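Local coordinates for aldehyde dehydrogenase family protein (Pseudomonas syringae pv. tomato, PDB 6X9L) that probably oxidises long-chain aliphatic aldehydes with NAD+ as hydride acceptor, and is held here in an engineered form with NAD+ and octanal, at residues A[71-75]-A[76-80]; A[234-237]-A[238-241]; A[269-272]-A[273-276]. The protein carries 1 engineered substitution. All blocks are in the same frame, centred on the assembly; numbering follows the deposited sequence.

Interaction 1: A[71-75]-A[76-80]; sequences SGTSP and EVRAQ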
ATOM      1  N   SER A  71       3.844  -0.037  22.521  1.00 40.19           N
ATOM      2  CA  SER A  71       3.376  -1.266  21.887  1.00 41.21           C
ATOM      3  C   SER A  71       3.276  -2.409  22.889  1.00 42.02           C
ATOM      4  O   SER A  71       2.478  -3.336  22.690  1.00 43.02           O
ATOM      5  CB  SER A  71       4.308  -1.668  20.748  1.00 41.52           C
ATOM      6  OG  SER A  71       5.612  -1.895  21.251  1.00 41.43           O
ATOM      7  N   GLY A  72       4.092  -2.378  23.952  1.00 46.72           N
ATOM      8  CA  GLY A  72       3.960  -3.338  25.015  1.00 47.20           C
ATOM      9  C   GLY A  72       2.857  -3.050  26.007  1.00 47.27           C
ATOM     10  O   GLY A  72       2.682  -3.820  26.954  1.00 47.95           O
ATOM     11  N   THR A  73       2.117  -1.953  25.834  1.00 39.91           N
ATOM     12  CA  THR A  73       0.989  -1.666  26.710  1.00 39.93           C
ATOM     13  C   THR A  73      -0.258  -2.369  26.180  1.00 40.84           C
ATOM     14  O   THR A  73      -0.507  -2.409  24.972  1.00 41.05           O
ATOM     15  CB  THR A  73       0.760  -0.157  26.826  1.00 38.97           C
ATOM     16  OG1 THR A  73       1.937   0.475  27.353  1.00 38.17           O
ATOM     17  CG2 THR A  73      -0.443   0.151  27.711  1.00 38.99           C
ATOM     18  N   SER A  74      -1.032  -2.935  27.098  1.00 48.67           N
ATOM     19  CA  SER A  74      -2.156  -3.773  26.720  1.00 49.67           C
ATOM     20  C   SER A  74      -3.197  -2.972  25.941  1.00 49.73           C
ATOM     21  O   SER A  74      -3.437  -1.794  26.230  1.00 49.05           O
ATOM     22  CB  SER A  74      -2.806  -4.355  27.959  1.00 50.15           C
ATOM     23  OG  SER A  74      -3.421  -3.293  28.661  1.00 49.80           O
ATOM     24  N   PRO A  75      -3.852  -3.595  24.963  1.00 46.72           N
ATOM     25  CA  PRO A  75      -4.952  -2.904  24.276  1.00 47.04           C
ATOM     26  C   PRO A  75      -5.934  -2.245  25.227  1.00 46.97           C
ATOM     27  O   PRO A  75      -6.309  -1.087  25.008  1.00 46.66           O
ATOM     28  CB  PRO A  75      -5.592  -4.029  23.454  1.00 48.28           C
ATOM     29  CG  PRO A  75      -4.462  -4.933  23.145  1.00 48.31           C
ATOM     30  CD  PRO A  75      -3.534  -4.887  24.335  1.00 47.50           C
ATOM     31  N   GLU A  76      -6.361  -2.942  26.283  1.00 61.73           N
ATOM     32  CA  GLU A  76      -7.297  -2.333  27.226  1.00 61.71           C
ATOM     33  C   GLU A  76      -6.747  -1.022  27.766  1.00 60.41           C
ATOM     34  O   GLU A  76      -7.470  -0.024  27.846  1.00 60.18           O
ATOM     35  CB  GLU A  76      -7.615  -3.298  28.380  1.00 62.34           C
ATOM     36  CG  GLU A  76      -7.458  -4.777  28.043  1.00 63.45           C
ATOM     37  CD  GLU A  76      -8.261  -5.221  26.817  1.00 64.68           C
ATOM     38  OE1 GLU A  76      -8.893  -4.367  26.155  1.00 64.86           O
ATOM     39  OE2 GLU A  76      -8.261  -6.432  26.506  1.00 65.48           O
ATOM     40  N   VAL A  77      -5.459  -0.997  28.114  1.00 44.74           N
ATOM     41  CA  VAL A  77      -4.898   0.193  28.739  1.00 43.79           C
ATOM     42  C   VAL A  77      -4.696   1.302  27.707  1.00 43.20           C
ATOM     43  O   VAL A  77      -4.992   2.474  27.972  1.00 42.81           O
ATOM     44  CB  VAL A  77      -3.596  -0.161  29.478  1.00 43.39           C
ATOM     45  CG1 VAL A  77      -2.820   1.090  29.762  1.00 42.32           C
ATOM     46  CG2 VAL A  77      -3.917  -0.893  30.782  1.00 43.89           C
ATOM     47  N   ARG A  78      -4.201   0.962  26.516  1.00 43.64           N
ATOM     48  CA  ARG A  78      -4.170   1.965  25.452  1.00 43.18           C
ATOM     49  C   ARG A  78      -5.556   2.567  25.232  1.00 43.66           C
ATOM     50  O   ARG A  78      -5.700   3.790  25.147  1.00 43.16           O
ATOM     51  CB  ARG A  78      -3.631   1.357  24.154  1.00 43.35           C
ATOM     52  CG  ARG A  78      -2.277   0.677  24.309  1.00 43.04           C
ATOM     53  CD  ARG A  78      -1.480   0.695  22.995  1.00 42.80           C
ATOM     54  NE  ARG A  78      -2.147  -0.029  21.917  1.00 43.92           N
ATOM     55  CZ  ARG A  78      -1.898  -1.299  21.597  1.00 44.83           C
ATOM     56  NH1 ARG A  78      -0.981  -1.982  22.275  1.00 44.74           N
ATOM     57  NH2 ARG A  78      -2.556  -1.884  20.596  1.00 45.80           N
ATOM     58  N   ALA A  79      -6.592   1.721  25.186  1.00 44.92           N
ATOM     59  CA  ALA A  79      -7.957   2.217  25.002  1.00 45.55           C
ATOM     60  C   ALA A  79      -8.360   3.201  26.094  1.00 45.13           C
ATOM     61  O   ALA A  79      -9.179   4.098  25.848  1.00 45.40           O
ATOM     62  CB  ALA A  79      -8.953   1.060  24.956  1.00 46.76           C
ATOM     63  N   GLN A  80      -7.810   3.054  27.299  1.00 51.19           N
ATOM     64  CA  GLN A  80      -8.143   3.992  28.370  1.00 50.84           C
ATOM     65  C   GLN A  80      -7.573   5.385  28.097  1.00 49.83           C
ATOM     66  O   GLN A  80      -8.248   6.401  28.319  1.00 49.74           O
ATOM     67  CB  GLN A  80      -7.661   3.436  29.713  1.00 50.72           C
ATOM     68  CG  GLN A  80      -8.548   2.304  30.212  1.00 51.75           C
ATOM     69  CD  GLN A  80      -8.006   1.566  31.429  1.00 51.86           C
ATOM     70  OE1 GLN A  80      -6.841   1.714  31.804  1.00 51.21           O
ATOM     71  NE2 GLN A  80      -8.862   0.752  32.054  1.00 52.75           N
TER
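S74 meets V77 and R78 at the start of helix 75-91, where S74 is the N-cap. The short link 72-74 joins this helix to the end of helix 53-71, at the surface of the aldehyde dehydrogenase fold.

The capping bond comes first. V77 N donates to S74 OG at 3.1 Å with an N-H...O angle of 150°. OG sits between the backbone N and the carbonyl carbon (chi1 68°), which turns it back toward the first turn. V77 N also has a weak bond to S74 O.

The backbone bonds of the helix begin at once. R78 N donates to S74 O at 2.9 Å, and the bond is nearly straight. A79 N donates to P75 O at 2.8 Å. P75 holds the first helical position and, being proline, has no N-H that would need an acceptor there.

R78 supplies the polar side-chain link. Its chain bends at chi3, which brings the guanidinium back along the link. NH1 gives a weak bond to T73 O at 2.8 Å, with an angle of 120°. The stronger hold is NH2 on A174 O. P75 CA and N lie over one face of the guanidinium, and F135 packs on both P75 and R78. One buried arginine thus joins the link, the new helix and the last turn of helix 161-174.

Apolar contact is small. The T73 and V77 side chains cross at about a right angle, and T73 CG2 touches V77 CG1. T73 OG1 bonds back to G69 O, and S71 OG to F67 O, so both hydroxyls bond to carbonyls near the end of helix 53-71. The CG2 methyl of T73 also lies 3.9 Å from CG of R78.

Interaction 2: A[234-237]-A[238-241]; sequences TGSN and RAGA. With NAD (nicotinamide-adenine-dinucleotide), chain D.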
ATOM      1  N   THR A 234      -2.363  13.236   3.946  1.00 37.62           N
ATOM      2  CA  THR A 234      -3.582  13.797   3.387  1.00 38.13           C
ATOM      3  C   THR A 234      -3.250  15.178   2.826  1.00 37.88           C
ATOM      4  O   THR A 234      -2.934  16.101   3.587  1.00 38.27           O
ATOM      5  CB  THR A 234      -4.649  13.875   4.466  1.00 39.14           C
ATOM      6  OG1 THR A 234      -4.959  12.538   4.892  1.00 39.62           O
ATOM      7  CG2 THR A 234      -5.889  14.590   3.951  1.00 39.47           C
ATOM      8  N   GLY A 235      -3.306  15.314   1.506  1.00 39.56           N
ATOM      9  CA  GLY A 235      -2.918  16.561   0.869  1.00 39.39           C
ATOM     10  C   GLY A 235      -3.118  16.518  -0.636  1.00 39.16           C
ATOM     11  O   GLY A 235      -3.929  15.741  -1.156  1.00 39.19           O
ATOM     12  N   SER A 236      -2.364  17.368  -1.332  1.00 39.77           N
ATOM     13  CA  SER A 236      -2.501  17.479  -2.770  1.00 39.55           C
ATOM     14  C   SER A 236      -1.822  16.309  -3.460  1.00 39.30           C
ATOM     15  O   SER A 236      -0.897  15.698  -2.929  1.00 39.16           O
ATOM     16  CB  SER A 236      -1.885  18.786  -3.272  1.00 39.77           C
ATOM     17  OG  SER A 236      -0.474  18.787  -3.142  1.00 39.89           O
ATOM     18  N   ASN A 237      -2.293  16.003  -4.665  1.00 40.19           N
ATOM     19  CA  ASN A 237      -1.615  15.005  -5.473  1.00 39.94           C
ATOM     20  C   ASN A 237      -0.151  15.358  -5.662  1.00 40.03           C
ATOM     21  O   ASN A 237       0.723  14.487  -5.554  1.00 39.99           O
ATOM     22  CB  ASN A 237      -2.322  14.858  -6.818  1.00 39.90           C
ATOM     23  CG  ASN A 237      -3.502  13.929  -6.736  1.00 40.13           C
ATOM     24  OD1 ASN A 237      -4.543  14.278  -6.172  1.00 40.48           O
ATOM     25  ND2 ASN A 237      -3.344  12.723  -7.274  1.00 40.12           N
ATOM     26  N   ARG A 238       0.147  16.634  -5.919  1.00 55.12           N
ATOM     27  CA  ARG A 238       1.545  17.006  -6.114  1.00 55.68           C
ATOM     28  C   ARG A 238       2.395  16.586  -4.916  1.00 55.87           C
ATOM     29  O   ARG A 238       3.463  15.979  -5.078  1.00 56.27           O
ATOM     30  CB  ARG A 238       1.681  18.501  -6.370  1.00 56.19           C
ATOM     31  CG  ARG A 238       3.030  18.866  -6.967  1.00 56.99           C
ATOM     32  CD  ARG A 238       3.415  20.327  -6.694  1.00 57.84           C
ATOM     33  NE  ARG A 238       4.240  20.443  -5.486  1.00 58.50           N
ATOM     34  CZ  ARG A 238       3.772  20.757  -4.278  1.00 58.47           C
ATOM     35  NH1 ARG A 238       2.476  21.013  -4.103  1.00 57.94           N
ATOM     36  NH2 ARG A 238       4.608  20.817  -3.245  1.00 59.05           N
ATOM     37  N   ALA A 239       1.910  16.863  -3.701  1.00 36.51           N
ATOM     38  CA  ALA A 239       2.654  16.505  -2.496  1.00 36.63           C
ATOM     39  C   ALA A 239       2.628  15.001  -2.254  1.00 36.24           C
ATOM     40  O   ALA A 239       3.635  14.420  -1.831  1.00 36.41           O
ATOM     41  CB  ALA A 239       2.095  17.257  -1.286  1.00 36.63           C
ATOM     42  N   GLY A 240       1.493  14.354  -2.526  1.00 37.91           N
ATOM     43  CA  GLY A 240       1.404  12.919  -2.317  1.00 37.67           C
ATOM     44  C   GLY A 240       2.449  12.158  -3.107  1.00 37.89           C
ATOM     45  O   GLY A 240       3.081  11.226  -2.598  1.00 38.07           O
ATOM     46  N   ALA A 241       2.642  12.537  -4.365  1.00 36.17           N
ATOM     47  CA  ALA A 241       3.582  11.809  -5.207  1.00 36.43           C
ATOM     48  C   ALA A 241       5.021  12.068  -4.773  1.00 37.21           C
ATOM     49  O   ALA A 241       5.840  11.138  -4.746  1.00 37.56           O
ATOM     50  CB  ALA A 241       3.369  12.182  -6.679  1.00 36.38           C
TER
HETATM   51  PA  NAD D 702      -0.916  20.158   0.137  1.00 30.16           P
HETATM   52  O1A NAD D 702      -0.777  18.943  -0.710  1.00 28.20           O
HETATM   53  O2A NAD D 702      -0.392  21.386  -0.500  1.00 31.14           O
HETATM   54  O5B NAD D 702      -0.231  19.941   1.588  1.00 29.68           O
HETATM   55  C5B NAD D 702      -0.623  18.874   2.433  1.00 28.55           C
HETATM   56  C4B NAD D 702       0.445  18.634   3.509  1.00 26.47           C
HETATM   57  O4B NAD D 702       1.653  18.259   2.878  1.00 25.69           O
HETATM   58  C3B NAD D 702       0.783  19.880   4.315  1.00 27.48           C
HETATM   59  O3B NAD D 702       1.054  19.478   5.652  1.00 24.94           O
HETATM   60  C2B NAD D 702       2.054  20.408   3.671  1.00 28.59           C
HETATM   61  O2B NAD D 702       2.883  21.110   4.572  1.00 31.06           O
HETATM   62  C1B NAD D 702       2.714  19.113   3.292  1.00 27.32           C
HETATM   63  N9A NAD D 702       3.603  19.208   2.141  1.00 26.35           N
HETATM   64  C8A NAD D 702       3.555  20.085   1.078  1.00 27.52           C
HETATM   65  N7A NAD D 702       4.551  19.736   0.228  1.00 29.18           N
HETATM   66  C5A NAD D 702       5.213  18.669   0.736  1.00 29.92           C
HETATM   67  C6A NAD D 702       6.290  17.923   0.286  1.00 31.54           C
HETATM   68  N6A NAD D 702       6.773  18.123  -0.940  1.00 33.16           N
HETATM   69  N1A NAD D 702       6.727  16.857   1.044  1.00 28.66           N
HETATM   70  C2A NAD D 702       6.113  16.535   2.232  1.00 31.21           C
HETATM   71  N3A NAD D 702       5.040  17.278   2.679  1.00 26.74           N
HETATM   72  C4A NAD D 702       4.614  18.325   1.936  1.00 27.40           C
HETATM   73  O3  NAD D 702      -2.454  20.249   0.607  1.00 35.97           O
HETATM   74  PN  NAD D 702      -3.556  21.364   0.248  1.00 43.35           P
HETATM   75  O1N NAD D 702      -3.806  21.359  -1.214  1.00 43.32           O
HETATM   76  O2N NAD D 702      -3.219  22.629   0.924  1.00 46.15           O
HETATM   77  O5D NAD D 702      -4.749  20.571   1.034  1.00 35.80           O
HETATM   78  C5D NAD D 702      -5.983  20.366   0.390  1.00 26.13           C
HETATM   79  C4D NAD D 702      -5.902  19.074  -0.425  1.00 25.78           C
HETATM   80  O4D NAD D 702      -5.992  17.955   0.440  1.00 29.74           O
HETATM   81  C3D NAD D 702      -7.068  18.973  -1.390  1.00 27.12           C
HETATM   82  O3D NAD D 702      -6.635  18.328  -2.561  1.00 28.21           O
HETATM   83  C2D NAD D 702      -8.000  18.035  -0.667  1.00 26.26           C
HETATM   84  O2D NAD D 702      -8.880  17.365  -1.543  1.00 30.05           O
HETATM   85  C1D NAD D 702      -7.011  17.083  -0.003  1.00 24.96           C
HETATM   86  N1N NAD D 702      -7.723  16.363   1.060  1.00 27.90           N
HETATM   87  C2N NAD D 702      -7.939  15.019   0.932  1.00 26.51           C
HETATM   88  C3N NAD D 702      -8.656  14.334   1.904  1.00 29.75           C
HETATM   89  C7N NAD D 702      -8.936  12.866   1.800  1.00 27.07           C
HETATM   90  O7N NAD D 702      -9.386  12.227   2.968  1.00 27.13           O
HETATM   91  N7N NAD D 702      -8.783  12.199   0.653  1.00 24.34           N
HETATM   92  C4N NAD D 702      -9.159  15.019   3.003  1.00 32.89           C
HETATM   93  C5N NAD D 702      -8.941  16.384   3.116  1.00 30.75           C
HETATM   94  C6N NAD D 702      -8.228  17.054   2.128  1.00 30.55           C
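S236 and A239 meet across the first turn of helix 237-247. S236 OG stands between its own N and carbonyl carbon (chi1 69°) and accepts from A239 N at 3.1 Å, with an angle of 161°. The A239 methyl lies beside the same oxygen, CB to OG 3.5 Å. R238 carries its guanidinium past the S236 hydroxyl toward the adenine. Its chain bends at chi3, leaving NH1 3.8 Å from S236 OG and NH2 3.6 Å from N7A of NAD. Both approaches to the guanidinium are oblique.

This is the N-capped helix after strand 230-234 in the Rossmann-like NAD-binding domain. G235 and G240 match the GxxxxG pattern of aldehyde dehydrogenases. The adenosine-side phosphate sits at the helix start. S236 N and OG both point to its O1A, though that oxygen's exact place is doubtful. G235 has no side chain, and its backbone passes close to C5B of NAD.

N237 turns its side chain off the first turn. OD1 accepts from G259 N and ND2 donates to R461 O, while V251 of the second subunit packs on it. Its own carbonyl O takes A241 N at 3.0 Å, and S236 O takes G240 N at 2.8 Å.

Interaction 3: A[269-272]-A[273-276]; sequences DADF and ANAV
D271 holds CG opposite its backbone N (chi1 177°), and N274 has CG opposite its carbonyl carbon (chi1 -73°). These torsions bring the carboxylate and the amide together beside the first turn of helix 272-284. The two planes are 50° apart. D271 OD2 approaches N274 OD1 at 3.0 Å. Both are acceptors as modelled, so this is proximity and not a hydrogen bond.

D271 is the N-cap residue, but its carboxylate makes no capping bond to the turn. OD1 stays 3.7 Å from N274 N. The carbonyl does part of the work. D271 O takes weak bonds from N274 N and A275 N, both bent. F272 O is gripped by two donors. V276 N reaches it at 3.0 Å in a nearly straight bond, tilted slightly from the carbonyl plane. A275 N sits at 3.2 Å, well above that plane. The turn therefore mixes 3-10 and alpha spacing.

F272 puts its ring on the inner side. Ring atom CD2 lies 4.2 Å from CG2 of V276, one turn later, and the methyl approaches obliquely. Both side chains pack on L266 of strand 263-266 and V307 of helix 304-316. F272 also touches V299 and P300. Helix 272-284 is the crossover of a beta-alpha-beta unit between the neighbouring parallel strands 263-266 and 296-300.

In the loop before, D269 accepts from the backbone N-H groups of Q426 and D427, which ties it to the region after strand 422-424. The helix start thus has a polar outer side and a hydrophobic inner one. The D271 charge near the first backbone N-H groups probably suits the helix dipole, even without a direct side-chain bond.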
ATOM      1  N   ASP A 269     -35.681   9.704 -11.911  1.00 58.50           N
ATOM      2  CA  ASP A 269     -36.833   9.539 -11.000  1.00 58.91           C
ATOM      3  C   ASP A 269     -36.626  10.285  -9.690  1.00 58.53           C
ATOM      4  O   ASP A 269     -37.400  10.069  -8.792  1.00 58.90           O
ATOM      5  CB  ASP A 269     -37.094   8.058 -10.750  1.00 59.57           C
ATOM      6  CG  ASP A 269     -36.024   7.377  -9.929  1.00 59.56           C
ATOM      7  OD1 ASP A 269     -34.975   7.959  -9.771  1.00 59.03           O
ATOM      8  OD2 ASP A 269     -36.269   6.288  -9.452  1.00 60.07           O
ATOM      9  N   ALA A 270     -35.634  11.153  -9.607  1.00 55.30           N
ATOM     10  CA  ALA A 270     -35.370  11.881  -8.347  1.00 55.03           C
ATOM     11  C   ALA A 270     -36.284  13.087  -8.200  1.00 55.15           C
ATOM     12  O   ALA A 270     -36.712  13.590  -9.190  1.00 55.36           O
ATOM     13  CB  ALA A 270     -33.932  12.294  -8.283  1.00 54.38           C
ATOM     14  N   ASP A 271     -36.543  13.519  -6.974  1.00 67.16           N
ATOM     15  CA  ASP A 271     -37.371  14.722  -6.745  1.00 67.31           C
ATOM     16  C   ASP A 271     -36.422  15.909  -6.881  1.00 66.75           C
ATOM     17  O   ASP A 271     -35.934  16.379  -5.891  1.00 66.50           O
ATOM     18  CB  ASP A 271     -38.013  14.638  -5.367  1.00 68.78           C
ATOM     19  CG  ASP A 271     -38.833  15.847  -4.980  1.00 68.90           C
ATOM     20  OD1 ASP A 271     -39.066  16.687  -5.826  1.00 68.88           O
ATOM     21  OD2 ASP A 271     -39.228  15.917  -3.822  1.00 69.03           O
ATOM     22  N   PHE A 272     -36.337  16.463  -8.078  1.00 59.11           N
ATOM     23  CA  PHE A 272     -35.343  17.498  -8.415  1.00 58.59           C
ATOM     24  C   PHE A 272     -35.477  18.709  -7.507  1.00 58.50           C
ATOM     25  O   PHE A 272     -34.479  19.180  -7.028  1.00 58.02           O
ATOM     26  CB  PHE A 272     -35.415  17.808  -9.906  1.00 58.50           C
ATOM     27  CG  PHE A 272     -34.630  16.841 -10.749  1.00 58.32           C
ATOM     28  CD1 PHE A 272     -35.171  15.634 -11.129  1.00 58.71           C
ATOM     29  CD2 PHE A 272     -33.330  17.121 -11.120  1.00 57.66           C
ATOM     30  CE1 PHE A 272     -34.440  14.742 -11.881  1.00 58.56           C
ATOM     31  CE2 PHE A 272     -32.607  16.230 -11.882  1.00 57.49           C
ATOM     32  CZ  PHE A 272     -33.165  15.043 -12.260  1.00 57.95           C
ATOM     33  N   ALA A 273     -36.684  19.132  -7.191  1.00 61.16           N
ATOM     34  CA  ALA A 273     -36.835  20.305  -6.313  1.00 61.04           C
ATOM     35  C   ALA A 273     -36.212  20.026  -4.947  1.00 60.86           C
ATOM     36  O   ALA A 273     -35.640  20.928  -4.401  1.00 60.58           O
ATOM     37  CB  ALA A 273     -38.289  20.616  -6.170  1.00 61.57           C
ATOM     38  N   ASN A 274     -36.371  18.828  -4.406  1.00 74.13           N
ATOM     39  CA  ASN A 274     -35.804  18.538  -3.074  1.00 73.93           C
ATOM     40  C   ASN A 274     -34.383  17.990  -3.155  1.00 73.44           C
ATOM     41  O   ASN A 274     -33.784  17.889  -2.112  1.00 73.24           O
ATOM     42  CB  ASN A 274     -36.660  17.553  -2.295  1.00 74.41           C
ATOM     43  CG  ASN A 274     -37.931  18.194  -1.805  1.00 74.84           C
ATOM     44  OD1 ASN A 274     -38.808  17.524  -1.287  1.00 75.29           O
ATOM     45  ND2 ASN A 274     -38.033  19.496  -1.963  1.00 74.72           N
ATOM     46  N   ALA A 275     -33.880  17.632  -4.329  1.00 55.45           N
ATOM     47  CA  ALA A 275     -32.526  17.041  -4.358  1.00 54.97           C
ATOM     48  C   ALA A 275     -31.461  18.022  -4.839  1.00 54.41           C
ATOM     49  O   ALA A 275     -30.330  17.835  -4.485  1.00 54.15           O
ATOM     50  CB  ALA A 275     -32.519  15.770  -5.162  1.00 55.10           C
ATOM     51  N   VAL A 276     -31.810  19.010  -5.647  1.00 48.68           N
ATOM     52  CA  VAL A 276     -30.767  19.949  -6.136  1.00 48.09           C
ATOM     53  C   VAL A 276     -30.211  20.806  -4.998  1.00 47.82           C
ATOM     54  O   VAL A 276     -29.022  20.988  -4.942  1.00 47.37           O
ATOM     55  CB  VAL A 276     -31.263  20.802  -7.308  1.00 47.98           C
ATOM     56  CG1 VAL A 276     -30.267  21.881  -7.642  1.00 47.46           C
ATOM     57  CG2 VAL A 276     -31.533  19.956  -8.524  1.00 48.02           C
TER

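Overall arrangement
Along the chain the three contacts come in series, and none encloses or crosses another. Each closes a short local turn at the N-terminal end of a helix. Interaction 1 joins helix 53-71 to helix 75-91 at the surface. Interaction 2 follows strand 230-234 of the NAD-binding sheet and lies nearest the chain centre, beside the cofactor and the second subunit. Interaction 3 leads strand 263-266 of the other large sheet into helix 272-284, which packs against helix 304-316. The centres of interactions 1 and 2 are about 33 Å apart, those of 2 and 3 about 35 Å, and those of 1 and 3 about 49 Å. None touches another.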